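Heptaprenyl diphosphate synthase (HEPPP synthase) subunit 1 family protein (Staphylococcus aureus, PDB 5H9D) probably forms the smaller partner of a two-subunit heptaprenyl diphosphate synthase, pairing with a farnesyl pyrophosphate synthetase-like chain to make the long isoprenoid diphosphate. Local coordinates at residues S20-S24 with L66-S70; M55-D59 with S70-D75; D59-Y63 with F165-Q170; P162-K166 with L177-K182. One frame throughout, in Å; residues are numbered along the deposited sequence.

In the fold
The chain is all helical, and the four contacts run from loop 20-24 and the hairpin turn, along helix 43-65, to the region 162-182. Interactions 1 and 2 share Ser70, with centres about 9 Å apart, and lie on the same side of the chain's centre. Interactions 2 and 3 share Asp59 on helix 43-65, with centres about 11 Å apart. Ile61 of interaction 3 packs against Ser70 and Ile71. Interactions 3 and 4 share Phe165 and Lys166, with centres about 13 Å apart. Interactions 1 and 4 lie farthest apart, about 28 Å between centres. The chain of Farnesyl pyrophosphate synthetase touches interactions 1, 2 and 3, but not interaction 4.

Interaction 1 of 4, residues S20-S24 with L66-S70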
loop_
_atom_site.group_PDB
_atom_site.type_symbol
_atom_site.label_atom_id
_atom_site.label_comp_id
_atom_site.label_asym_id
_atom_site.label_seq_id
_atom_site.Cartn_x
_atom_site.Cartn_y
_atom_site.Cartn_z
ATOM N N SER C 20 -7.667 17.745 3.341
ATOM C CA SER C 20 -8.522 18.816 2.837
ATOM C C SER C 20 -9.955 18.349 2.554
ATOM O O SER C 20 -10.782 18.340 3.470
ATOM C CB SER C 20 -7.904 19.440 1.577
ATOM O OG SER C 20 -7.668 18.475 0.560
ATOM N N GLU C 21 -10.253 17.949 1.316
ATOM C CA GLU C 21 -11.615 17.510 0.991
ATOM C C GLU C 21 -11.770 16.091 0.434
ATOM O O GLU C 21 -11.345 15.810 -0.690
ATOM C CB GLU C 21 -12.266 18.482 -0.001
ATOM C CG GLU C 21 -11.957 19.953 0.236
ATOM C CD GLU C 21 -11.092 20.534 -0.875
ATOM O OE1 GLU C 21 -11.575 20.590 -2.041
ATOM O OE2 GLU C 21 -9.933 20.923 -0.581
ATOM N N TYR C 22 -12.415 15.212 1.203
ATOM C CA TYR C 22 -12.638 13.837 0.762
ATOM C C TYR C 22 -14.079 13.557 0.319
ATOM O O TYR C 22 -15.039 13.965 0.980
ATOM C CB TYR C 22 -12.211 12.857 1.854
ATOM C CG TYR C 22 -12.794 13.083 3.228
ATOM C CD1 TYR C 22 -14.081 12.657 3.546
ATOM C CD2 TYR C 22 -12.018 13.642 4.242
ATOM C CE1 TYR C 22 -14.574 12.771 4.848
ATOM C CE2 TYR C 22 -12.498 13.764 5.542
ATOM C CZ TYR C 22 -13.773 13.322 5.840
ATOM O OH TYR C 22 -14.224 13.401 7.139
ATOM N N GLU C 23 -14.216 12.841 -0.796
ATOM C CA GLU C 23 -15.515 12.523 -1.400
ATOM C C GLU C 23 -16.737 12.138 -0.537
ATOM O O GLU C 23 -17.514 13.027 -0.166
ATOM C CB GLU C 23 -15.331 11.479 -2.512
ATOM C CG GLU C 23 -16.400 11.542 -3.614
ATOM C CD GLU C 23 -15.880 12.129 -4.925
ATOM O OE1 GLU C 23 -14.993 11.501 -5.539
ATOM O OE2 GLU C 23 -16.353 13.209 -5.345
ATOM N N SER C 24 -16.925 10.852 -0.210
ATOM C CA SER C 24 -18.130 10.447 0.545
ATOM C C SER C 24 -18.011 9.409 1.667
ATOM O O SER C 24 -17.959 9.752 2.845
ATOM C CB SER C 24 -19.197 9.930 -0.430
ATOM O OG SER C 24 -19.197 10.631 -1.662
ATOM N N LEU C 66 -16.139 8.606 -8.922
ATOM C CA LEU C 66 -15.415 9.405 -7.952
ATOM C C LEU C 66 -13.978 9.567 -8.476
ATOM O O LEU C 66 -13.464 8.706 -9.207
ATOM C CB LEU C 66 -15.403 8.695 -6.602
ATOM C CG LEU C 66 -16.760 8.152 -6.142
ATOM C CD1 LEU C 66 -16.587 7.422 -4.811
ATOM C CD2 LEU C 66 -17.772 9.280 -6.006
ATOM N N SER C 67 -13.331 10.674 -8.118
ATOM C CA SER C 67 -11.961 10.926 -8.559
ATOM C C SER C 67 -11.039 9.806 -8.125
ATOM O O SER C 67 -11.388 8.983 -7.287
ATOM C CB SER C 67 -11.439 12.244 -7.982
ATOM O OG SER C 67 -11.413 12.198 -6.567
ATOM N N LYS C 68 -9.846 9.789 -8.691
ATOM C CA LYS C 68 -8.865 8.771 -8.356
ATOM C C LYS C 68 -8.363 8.904 -6.916
ATOM O O LYS C 68 -8.204 7.907 -6.220
ATOM C CB LYS C 68 -7.716 8.861 -9.348
ATOM C CG LYS C 68 -8.070 8.338 -10.739
ATOM C CD LYS C 68 -9.490 8.662 -11.177
ATOM C CE LYS C 68 -9.744 8.129 -12.579
ATOM N NZ LYS C 68 -8.776 8.732 -13.550
ATOM N N HIS C 69 -8.128 10.135 -6.472
ATOM C CA HIS C 69 -7.666 10.401 -5.121
ATOM C C HIS C 69 -8.599 9.729 -4.124
ATOM O O HIS C 69 -8.265 9.562 -2.960
ATOM C CB HIS C 69 -7.605 11.919 -4.882
ATOM C CG HIS C 69 -8.382 12.399 -3.682
ATOM N ND1 HIS C 69 -7.934 12.250 -2.386
ATOM C CD2 HIS C 69 -9.590 13.009 -3.593
ATOM C CE1 HIS C 69 -8.832 12.738 -1.552
ATOM N NE2 HIS C 69 -9.847 13.204 -2.259
ATOM N N SER C 70 -9.770 9.335 -4.586
ATOM C CA SER C 70 -10.712 8.646 -3.716
ATOM C C SER C 70 -10.183 7.252 -3.306
ATOM O O SER C 70 -10.528 6.724 -2.237
ATOM C CB SER C 70 -12.039 8.518 -4.444
ATOM O OG SER C 70 -12.377 9.769 -5.005
#
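Glu23 lays its carboxylate over Leu66 and the start of the tight turn that follows. That turn is a type I beta turn from Ser67 to Ser70. It is the connection of an alpha-alpha hairpin, between helix 43-65 and helix 70-88. The segment 20-24 is a loop that runs beside it. The nearest backbones are those of Glu23 and Ser70, whose CA atoms are 6.6 Å apart. Glu23 points its CB toward the turn and carries most of the contact on the loop side. Its OE1 accepts a hydrogen bond from the backbone, Ser67 N to Glu23 OE1, at 3.2 Å. The same OE1 lies 3.0 Å from Leu66 CB and 3.2 Å from Ser70 OG. Inside the turn, Ser70 OG donates to Ser67 O at 2.6 Å, and Ser67 OG donates to Ser70 OG at 3.0 Å. The two serine side chains therefore tie the turn together beneath the glutamate. Leu66 also rests on His57 and Ile61 of helix 43-65. The contact is near the surface and buries 226 Å². His69 links it to the partner subunit, since its ring meets Phe148 of the chain of Farnesyl pyrophosphate synthetase. On the loop side, His69 NE2 makes a weak hydrogen bond to Glu21 O at 3.4 Å.

Interaction 2 of 4, residues M55-D59 with S70-D75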
loop_
_atom_site.group_PDB
_atom_site.type_symbol
_atom_site.label_atom_id
_atom_site.label_comp_id
_atom_site.label_asym_id
_atom_site.label_seq_id
_atom_site.Cartn_x
_atom_site.Cartn_y
_atom_site.Cartn_z
ATOM N N MET C 55 -13.657 -1.740 0.852
ATOM C CA MET C 55 -14.034 -2.550 -0.301
ATOM C C MET C 55 -15.204 -1.950 -1.111
ATOM O O MET C 55 -15.116 -1.791 -2.329
ATOM C CB MET C 55 -14.388 -3.959 0.175
ATOM C CG MET C 55 -13.223 -4.765 0.781
ATOM S SD MET C 55 -12.049 -5.214 -0.458
ATOM C CE MET C 55 -10.798 -3.885 -0.300
ATOM N N ARG C 56 -16.298 -1.597 -0.441
ATOM C CA ARG C 56 -17.438 -1.011 -1.159
ATOM C C ARG C 56 -17.124 0.403 -1.673
ATOM O O ARG C 56 -17.717 0.860 -2.666
ATOM C CB ARG C 56 -18.682 -0.987 -0.271
ATOM C CG ARG C 56 -19.884 -0.364 -0.961
ATOM C CD ARG C 56 -21.178 -0.481 -0.157
ATOM N NE ARG C 56 -21.425 -1.850 0.291
ATOM C CZ ARG C 56 -21.070 -2.313 1.485
ATOM N NH1 ARG C 56 -20.461 -1.501 2.347
ATOM N NH2 ARG C 56 -21.303 -3.584 1.808
ATOM N N HIS C 57 -16.184 1.087 -1.000
ATOM C CA HIS C 57 -15.786 2.431 -1.397
ATOM C C HIS C 57 -14.984 2.382 -2.672
ATOM O O HIS C 57 -15.231 3.152 -3.585
ATOM C CB HIS C 57 -14.969 3.112 -0.312
ATOM C CG HIS C 57 -14.795 4.587 -0.531
ATOM N ND1 HIS C 57 -15.849 5.418 -0.840
ATOM C CD2 HIS C 57 -13.704 5.383 -0.452
ATOM C CE1 HIS C 57 -15.420 6.663 -0.940
ATOM N NE2 HIS C 57 -14.120 6.669 -0.707
ATOM N N LEU C 58 -14.038 1.456 -2.744
ATOM C CA LEU C 58 -13.213 1.308 -3.942
ATOM C C LEU C 58 -14.078 0.788 -5.082
ATOM O O LEU C 58 -13.828 1.082 -6.253
ATOM C CB LEU C 58 -12.022 0.355 -3.675
ATOM C CG LEU C 58 -11.018 0.761 -2.572
ATOM C CD1 LEU C 58 -10.276 -0.429 -2.086
ATOM C CD2 LEU C 58 -10.054 1.812 -3.065
ATOM N N ASP C 59 -15.098 0.012 -4.748
ATOM C CA ASP C 59 -15.982 -0.492 -5.787
ATOM C C ASP C 59 -16.614 0.690 -6.472
ATOM O O ASP C 59 -16.533 0.845 -7.689
ATOM C CB ASP C 59 -17.093 -1.340 -5.195
ATOM C CG ASP C 59 -16.753 -2.803 -5.171
ATOM O OD1 ASP C 59 -16.076 -3.251 -6.127
ATOM O OD2 ASP C 59 -17.174 -3.498 -4.215
ATOM N N SER C 70 -9.770 9.335 -4.586
ATOM C CA SER C 70 -10.712 8.646 -3.716
ATOM C C SER C 70 -10.183 7.252 -3.306
ATOM O O SER C 70 -10.528 6.724 -2.237
ATOM C CB SER C 70 -12.039 8.518 -4.444
ATOM O OG SER C 70 -12.377 9.769 -5.005
ATOM N N ILE C 71 -9.356 6.677 -4.184
ATOM C CA ILE C 71 -8.727 5.381 -3.988
ATOM C C ILE C 71 -7.862 5.399 -2.714
ATOM O O ILE C 71 -7.879 4.437 -1.931
ATOM C CB ILE C 71 -7.814 5.019 -5.212
ATOM C CG1 ILE C 71 -8.626 5.050 -6.514
ATOM C CG2 ILE C 71 -7.177 3.631 -5.034
ATOM C CD1 ILE C 71 -7.806 4.695 -7.771
ATOM N N LEU C 72 -7.110 6.488 -2.498
ATOM C CA LEU C 72 -6.257 6.585 -1.315
ATOM C C LEU C 72 -7.071 6.500 -0.047
ATOM O O LEU C 72 -6.651 5.903 0.941
ATOM C CB LEU C 72 -5.447 7.869 -1.341
ATOM C CG LEU C 72 -4.615 7.926 -2.628
ATOM C CD1 LEU C 72 -4.021 9.296 -2.792
ATOM C CD2 LEU C 72 -3.551 6.826 -2.651
ATOM N N ILE C 73 -8.249 7.106 -0.086
ATOM C CA ILE C 73 -9.169 7.101 1.033
ATOM C C ILE C 73 -9.561 5.659 1.290
ATOM O O ILE C 73 -9.458 5.167 2.411
ATOM C CB ILE C 73 -10.440 7.872 0.688
ATOM C CG1 ILE C 73 -10.078 9.253 0.160
ATOM C CG2 ILE C 73 -11.308 7.998 1.903
ATOM C CD1 ILE C 73 -9.507 10.176 1.205
ATOM N N GLY C 74 -9.999 4.982 0.235
ATOM C CA GLY C 74 -10.421 3.603 0.369
ATOM C C GLY C 74 -9.337 2.729 0.931
ATOM O O GLY C 74 -9.622 1.777 1.642
ATOM N N ASP C 75 -8.092 3.055 0.605
ATOM C CA ASP C 75 -6.949 2.296 1.077
ATOM C C ASP C 75 -6.514 2.643 2.502
ATOM O O ASP C 75 -5.925 1.819 3.209
ATOM C CB ASP C 75 -5.798 2.474 0.105
ATOM C CG ASP C 75 -5.973 1.643 -1.162
ATOM O OD1 ASP C 75 -6.147 0.400 -1.055
ATOM O OD2 ASP C 75 -5.931 2.232 -2.262
#
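Two helical segments of an antiparallel alpha-alpha hairpin pack here. Their axes approach to 8.7 Å, and their directions differ by 167°. Apolar packing centres on Leu58. Its CD2 lies 3.9 Å from Ile71 CG2 and 3.9 Å from Gly74 CA. Gly74 is what allows this closeness. A CB at this position would point toward helix 43-65 and sit only 2.6 Å from Leu58 CD2. The CA atoms of Leu58 and Gly74 are 5.6 Å apart, the nearest pair between the segments. His57, one residue earlier, points toward the other helix. Its CD2 is 3.8 Å from Gly74 N, which meets the ring at its edge, and its NE2 is 4.1 Å from Ile73 CG2. No hydrogen bond crosses between the segments. Gly74 N bonds to Ser70 O at 3.1 Å, Ser70 OG to Ser67 O, and Asp75 OD2 to His81 ND1 of the chain of Farnesyl pyrophosphate synthetase. The pair is buried where the hairpin meets that chain. Met55 touches helix 91-112, Ile73 touches the loop residues Tyr22 and Ile25, and Leu58, Ile71 and Leu72 pack against the chain of Farnesyl pyrophosphate synthetase.

Interaction 3 of 4, residues D59-Y63 with F165-Q170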
loop_
_atom_site.group_PDB
_atom_site.type_symbol
_atom_site.label_atom_id
_atom_site.label_comp_id
_atom_site.label_asym_id
_atom_site.label_seq_id
_atom_site.Cartn_x
_atom_site.Cartn_y
_atom_site.Cartn_z
ATOM N N ASP C 59 -15.098 0.012 -4.748
ATOM C CA ASP C 59 -15.982 -0.492 -5.787
ATOM C C ASP C 59 -16.614 0.690 -6.472
ATOM O O ASP C 59 -16.533 0.845 -7.689
ATOM C CB ASP C 59 -17.093 -1.340 -5.195
ATOM C CG ASP C 59 -16.753 -2.803 -5.171
ATOM O OD1 ASP C 59 -16.076 -3.251 -6.127
ATOM O OD2 ASP C 59 -17.174 -3.498 -4.215
ATOM N N ASP C 60 -17.228 1.528 -5.644
ATOM C CA ASP C 60 -17.935 2.732 -6.063
ATOM C C ASP C 60 -17.167 3.747 -6.878
ATOM O O ASP C 60 -17.744 4.413 -7.724
ATOM C CB ASP C 60 -18.523 3.434 -4.838
ATOM C CG ASP C 60 -19.609 2.611 -4.174
ATOM O OD1 ASP C 60 -20.257 1.805 -4.893
ATOM O OD2 ASP C 60 -19.827 2.768 -2.952
ATOM N N ILE C 61 -15.876 3.889 -6.611
ATOM C CA ILE C 61 -15.063 4.844 -7.333
ATOM C C ILE C 61 -15.209 4.716 -8.851
ATOM O O ILE C 61 -15.290 5.712 -9.556
ATOM C CB ILE C 61 -13.583 4.703 -6.884
ATOM C CG1 ILE C 61 -13.427 5.357 -5.498
ATOM C CG2 ILE C 61 -12.632 5.306 -7.920
ATOM C CD1 ILE C 61 -12.235 4.877 -4.712
ATOM N N THR C 62 -15.288 3.493 -9.348
ATOM C CA THR C 62 -15.406 3.286 -10.779
ATOM C C THR C 62 -16.858 3.384 -11.299
ATOM O O THR C 62 -17.082 3.581 -12.497
ATOM C CB THR C 62 -14.773 1.918 -11.175
ATOM O OG1 THR C 62 -13.578 1.697 -10.413
ATOM C CG2 THR C 62 -14.359 1.925 -12.622
ATOM N N TYR C 63 -17.840 3.254 -10.400
ATOM C CA TYR C 63 -19.261 3.335 -10.784
ATOM C C TYR C 63 -19.895 4.724 -10.608
ATOM O O TYR C 63 -20.692 5.159 -11.441
ATOM C CB TYR C 63 -20.112 2.321 -10.017
ATOM C CG TYR C 63 -21.496 2.197 -10.624
ATOM C CD1 TYR C 63 -21.652 1.946 -11.994
ATOM C CD2 TYR C 63 -22.653 2.342 -9.846
ATOM C CE1 TYR C 63 -22.932 1.843 -12.580
ATOM C CE2 TYR C 63 -23.940 2.242 -10.421
ATOM C CZ TYR C 63 -24.069 1.995 -11.790
ATOM O OH TYR C 63 -25.321 1.924 -12.372
ATOM N N PHE C 165 -28.786 -2.128 -6.264
ATOM C CA PHE C 165 -27.805 -2.314 -7.322
ATOM C C PHE C 165 -26.420 -2.270 -6.701
ATOM O O PHE C 165 -25.962 -1.225 -6.234
ATOM C CB PHE C 165 -27.921 -1.227 -8.378
ATOM C CG PHE C 165 -27.297 -1.588 -9.708
ATOM C CD1 PHE C 165 -27.800 -2.633 -10.464
ATOM C CD2 PHE C 165 -26.257 -0.829 -10.237
ATOM C CE1 PHE C 165 -27.286 -2.913 -11.730
ATOM C CE2 PHE C 165 -25.738 -1.105 -11.505
ATOM C CZ PHE C 165 -26.258 -2.149 -12.252
ATOM N N LYS C 166 -25.790 -3.443 -6.708
ATOM C CA LYS C 166 -24.453 -3.722 -6.192
ATOM C C LYS C 166 -23.393 -2.647 -6.296
ATOM O O LYS C 166 -22.997 -2.085 -5.290
ATOM C CB LYS C 166 -23.912 -4.968 -6.881
ATOM C CG LYS C 166 -24.540 -6.262 -6.420
ATOM C CD LYS C 166 -26.054 -6.198 -6.345
ATOM C CE LYS C 166 -26.586 -7.459 -5.681
ATOM N NZ LYS C 166 -25.913 -7.684 -4.366
ATOM N N LYS C 167 -22.936 -2.399 -7.521
ATOM C CA LYS C 167 -21.874 -1.436 -7.863
ATOM C C LYS C 167 -20.824 -2.344 -8.479
ATOM O O LYS C 167 -20.175 -1.992 -9.470
ATOM C CB LYS C 167 -21.279 -0.723 -6.638
ATOM C CG LYS C 167 -20.375 -1.602 -5.797
ATOM C CD LYS C 167 -20.444 -1.235 -4.323
ATOM C CE LYS C 167 -19.605 -2.196 -3.484
ATOM N NZ LYS C 167 -19.967 -3.629 -3.672
ATOM N N TYR C 168 -20.660 -3.523 -7.872
ATOM C CA TYR C 168 -19.741 -4.511 -8.411
ATOM C C TYR C 168 -20.489 -5.254 -9.535
ATOM O O TYR C 168 -19.882 -5.976 -10.344
ATOM C CB TYR C 168 -19.225 -5.477 -7.321
ATOM C CG TYR C 168 -20.256 -6.289 -6.568
ATOM C CD1 TYR C 168 -20.573 -5.997 -5.247
ATOM C CD2 TYR C 168 -20.909 -7.348 -7.178
ATOM C CE1 TYR C 168 -21.520 -6.736 -4.558
ATOM C CE2 TYR C 168 -21.861 -8.097 -6.504
ATOM C CZ TYR C 168 -22.174 -7.789 -5.195
ATOM O OH TYR C 168 -23.184 -8.494 -4.560
ATOM N N ASN C 169 -21.809 -5.053 -9.590
ATOM C CA ASN C 169 -22.628 -5.650 -10.640
ATOM C C ASN C 169 -22.702 -4.627 -11.802
ATOM O O ASN C 169 -23.413 -4.829 -12.779
ATOM C CB ASN C 169 -24.037 -6.018 -10.113
ATOM C CG ASN C 169 -24.219 -7.547 -9.860
ATOM O OD1 ASN C 169 -24.505 -7.973 -8.738
ATOM N ND2 ASN C 169 -24.071 -8.359 -10.912
ATOM N N GLN C 170 -21.928 -3.547 -11.692
ATOM C CA GLN C 170 -21.854 -2.488 -12.716
ATOM C C GLN C 170 -21.918 -2.956 -14.191
ATOM O O GLN C 170 -22.677 -2.407 -14.972
ATOM C CB GLN C 170 -20.575 -1.630 -12.489
ATOM C CG GLN C 170 -19.584 -1.562 -13.689
ATOM C CD GLN C 170 -18.202 -0.934 -13.361
ATOM O OE1 GLN C 170 -17.337 -1.551 -12.714
ATOM N NE2 GLN C 170 -17.998 0.296 -13.822
HETATM O O HOH W 1 -17.157 -1.284 -9.827
#
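Asp59 OD2 and Lys167 NZ form a salt bridge at 2.8 Å, although its hydrogen bond is weak and OD2 is crowded in the model. OD2 is held chiefly by Lys108 NZ, also in a salt bridge. Lys167 gets to Asp59 by passing Asp60, whose OD1 lies 3.1 Å from Lys167 CD. Water 1 lies between the segments. It can donate to Asp59 O at 3.1 Å and to Gln170 OE1 at 2.9 Å. With two protons, it cannot satisfy every nearby acceptor. Gln170 OE1 also has a weak hydrogen bond to Thr104 of the chain of Farnesyl pyrophosphate synthetase. The contact joins helix 43-65, close to its C-terminal end, to the loop between helices 150-153 and 174-180 of this all-alpha fold. Within the helix a wider pi-type turn spans 61-63, and Tyr63 N donates to Asp60 O at 2.9 Å. Tyr168 turns its hydroxyl to Glu129, and Lys166 NZ forms a salt bridge to the same residue, so both polar ends face helix 118-140. Tyr63 and Phe165 pack together, with Tyr63 CZ 3.5 Å from Phe165 CE2. Their rings meet obliquely, with centroids 5.6 Å apart and planes at 47°.

Interaction 4 of 4, residues P162-K166 with L177-K182; sequences PSYFK and LHDIQK
Some 412 Å² is buried here by packing, without one clear hydrogen bond between the segments. Segment 162-166 is an irregular loop, extended at Tyr164 (-83/104) and Phe165 (-106/111), and turning at Ser163 (-149/-6) and Lys166 (-34/-71). Segment 177-182 is the last turn of helix 174-180, followed by loop from Gln181. The register pairs Pro162 with His178 (CA to CA 5.3 Å) and Phe165 with Leu177 (CA to CA 7.3 Å), so the loop runs against the helix direction. Leu177 points toward the loop, with chi1 t and chi2 p. Its CD2 is 3.4 Å from Tyr164 O, and its CD1 is 3.2 Å from Lys166 CE. His178, chi1 m, turns its ring edge to the loop backbone, with CD2 3.3 Å from Pro162 C. Its ND1 bonds to Lys174 O. Gln181, chi1 p and chi2 t, packs beside Tyr164 and Lys166. Pro162 CG lies 3.2 Å from Lys182 CE. Phe165, chi1 t, lies beside Leu177 and makes a cation-pi contact with Lys174. Lys166 NZ lies 2.9 Å from Tyr168 OH and forms a salt bridge with Glu129. This is a chain reversal in an all-alpha fold, with an irregular loop laid on the short helix that follows it.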
loop_
_atom_site.group_PDB
_atom_site.type_symbol
_atom_site.label_atom_id
_atom_site.label_comp_id
_atom_site.label_asym_id
_atom_site.label_seq_id
_atom_site.Cartn_x
_atom_site.Cartn_y
_atom_site.Cartn_z
ATOM N N PRO C 162 -36.187 -5.096 -4.887
ATOM C CA PRO C 162 -35.441 -5.112 -6.156
ATOM C C PRO C 162 -35.174 -3.676 -6.632
ATOM O O PRO C 162 -35.769 -3.172 -7.597
ATOM C CB PRO C 162 -36.368 -5.898 -7.079
ATOM C CG PRO C 162 -36.887 -6.956 -6.147
ATOM C CD PRO C 162 -37.197 -6.178 -4.868
ATOM N N SER C 163 -34.255 -3.045 -5.910
ATOM C CA SER C 163 -33.829 -1.680 -6.120
ATOM C C SER C 163 -32.367 -1.625 -5.691
ATOM O O SER C 163 -31.699 -0.604 -5.851
ATOM C CB SER C 163 -34.666 -0.746 -5.238
ATOM O OG SER C 163 -34.613 -1.152 -3.875
ATOM N N TYR C 164 -31.878 -2.733 -5.138
ATOM C CA TYR C 164 -30.496 -2.815 -4.682
ATOM C C TYR C 164 -29.518 -3.143 -5.807
ATOM O O TYR C 164 -29.432 -4.284 -6.254
ATOM C CB TYR C 164 -30.368 -3.856 -3.563
ATOM C CG TYR C 164 -28.943 -4.154 -3.181
ATOM C CD1 TYR C 164 -27.986 -3.139 -3.136
ATOM C CD2 TYR C 164 -28.538 -5.451 -2.881
ATOM C CE1 TYR C 164 -26.647 -3.413 -2.806
ATOM C CE2 TYR C 164 -27.199 -5.737 -2.546
ATOM C CZ TYR C 164 -26.265 -4.711 -2.514
ATOM O OH TYR C 164 -24.961 -4.977 -2.193
ATOM N N PHE C 165 -28.786 -2.128 -6.264
ATOM C CA PHE C 165 -27.805 -2.314 -7.322
ATOM C C PHE C 165 -26.420 -2.270 -6.701
ATOM O O PHE C 165 -25.962 -1.225 -6.234
ATOM C CB PHE C 165 -27.921 -1.227 -8.378
ATOM C CG PHE C 165 -27.297 -1.588 -9.708
ATOM C CD1 PHE C 165 -27.800 -2.633 -10.464
ATOM C CD2 PHE C 165 -26.257 -0.829 -10.237
ATOM C CE1 PHE C 165 -27.286 -2.913 -11.730
ATOM C CE2 PHE C 165 -25.738 -1.105 -11.505
ATOM C CZ PHE C 165 -26.258 -2.149 -12.252
ATOM N N LYS C 166 -25.790 -3.443 -6.708
ATOM C CA LYS C 166 -24.453 -3.722 -6.192
ATOM C C LYS C 166 -23.393 -2.647 -6.296
ATOM O O LYS C 166 -22.997 -2.085 -5.290
ATOM C CB LYS C 166 -23.912 -4.968 -6.881
ATOM C CG LYS C 166 -24.540 -6.262 -6.420
ATOM C CD LYS C 166 -26.054 -6.198 -6.345
ATOM C CE LYS C 166 -26.586 -7.459 -5.681
ATOM N NZ LYS C 166 -25.913 -7.684 -4.366
ATOM N N LEU C 177 -29.429 -8.500 -12.587
ATOM C CA LEU C 177 -29.244 -8.398 -11.151
ATOM C C LEU C 177 -30.463 -8.612 -10.302
ATOM O O LEU C 177 -30.463 -9.453 -9.412
ATOM C CB LEU C 177 -28.630 -7.039 -10.807
ATOM C CG LEU C 177 -28.729 -6.584 -9.348
ATOM C CD1 LEU C 177 -28.282 -7.698 -8.419
ATOM C CD2 LEU C 177 -27.891 -5.349 -9.138
ATOM N N HIS C 178 -31.498 -7.830 -10.558
ATOM C CA HIS C 178 -32.713 -7.930 -9.777
ATOM C C HIS C 178 -33.353 -9.313 -9.916
ATOM O O HIS C 178 -34.110 -9.736 -9.050
ATOM C CB HIS C 178 -33.657 -6.785 -10.173
ATOM C CG HIS C 178 -33.033 -5.422 -10.032
ATOM N ND1 HIS C 178 -32.164 -4.894 -10.965
ATOM C CD2 HIS C 178 -33.110 -4.504 -9.037
ATOM C CE1 HIS C 178 -31.733 -3.714 -10.553
ATOM N NE2 HIS C 178 -32.292 -3.453 -9.385
ATOM N N ASP C 179 -33.018 -10.023 -10.992
ATOM C CA ASP C 179 -33.525 -11.375 -11.206
ATOM C C ASP C 179 -32.621 -12.429 -10.532
ATOM O O ASP C 179 -33.104 -13.198 -9.709
ATOM C CB ASP C 179 -33.675 -11.677 -12.704
ATOM C CG ASP C 179 -34.921 -11.024 -13.324
ATOM O OD1 ASP C 179 -36.046 -11.236 -12.811
ATOM O OD2 ASP C 179 -34.782 -10.303 -14.336
ATOM N N ILE C 180 -31.322 -12.473 -10.850
ATOM C CA ILE C 180 -30.448 -13.462 -10.201
ATOM C C ILE C 180 -30.357 -13.260 -8.686
ATOM O O ILE C 180 -29.822 -14.109 -7.975
ATOM C CB ILE C 180 -28.962 -13.537 -10.806
ATOM C CG1 ILE C 180 -28.345 -12.161 -11.022
ATOM C CG2 ILE C 180 -28.961 -14.278 -12.131
ATOM C CD1 ILE C 180 -27.196 -12.179 -12.040
ATOM N N GLN C 181 -30.894 -12.151 -8.187
ATOM C CA GLN C 181 -30.857 -11.889 -6.747
ATOM C C GLN C 181 -32.247 -11.990 -6.150
ATOM O O GLN C 181 -32.451 -11.719 -4.966
ATOM C CB GLN C 181 -30.287 -10.509 -6.441
ATOM C CG GLN C 181 -31.249 -9.380 -6.664
ATOM C CD GLN C 181 -30.742 -8.091 -6.066
ATOM O OE1 GLN C 181 -31.366 -7.040 -6.207
ATOM N NE2 GLN C 181 -29.606 -8.162 -5.384
ATOM N N LYS C 182 -33.204 -12.342 -7.001
ATOM C CA LYS C 182 -34.582 -12.548 -6.580
ATOM C C LYS C 182 -34.715 -14.055 -6.726
ATOM O O LYS C 182 -35.317 -14.730 -5.890
ATOM C CB LYS C 182 -35.569 -11.836 -7.516
ATOM C CG LYS C 182 -37.015 -11.838 -6.998
ATOM C CD LYS C 182 -37.985 -11.057 -7.901
ATOM C CE LYS C 182 -37.723 -9.548 -7.873
ATOM N NZ LYS C 182 -38.731 -8.771 -8.652
#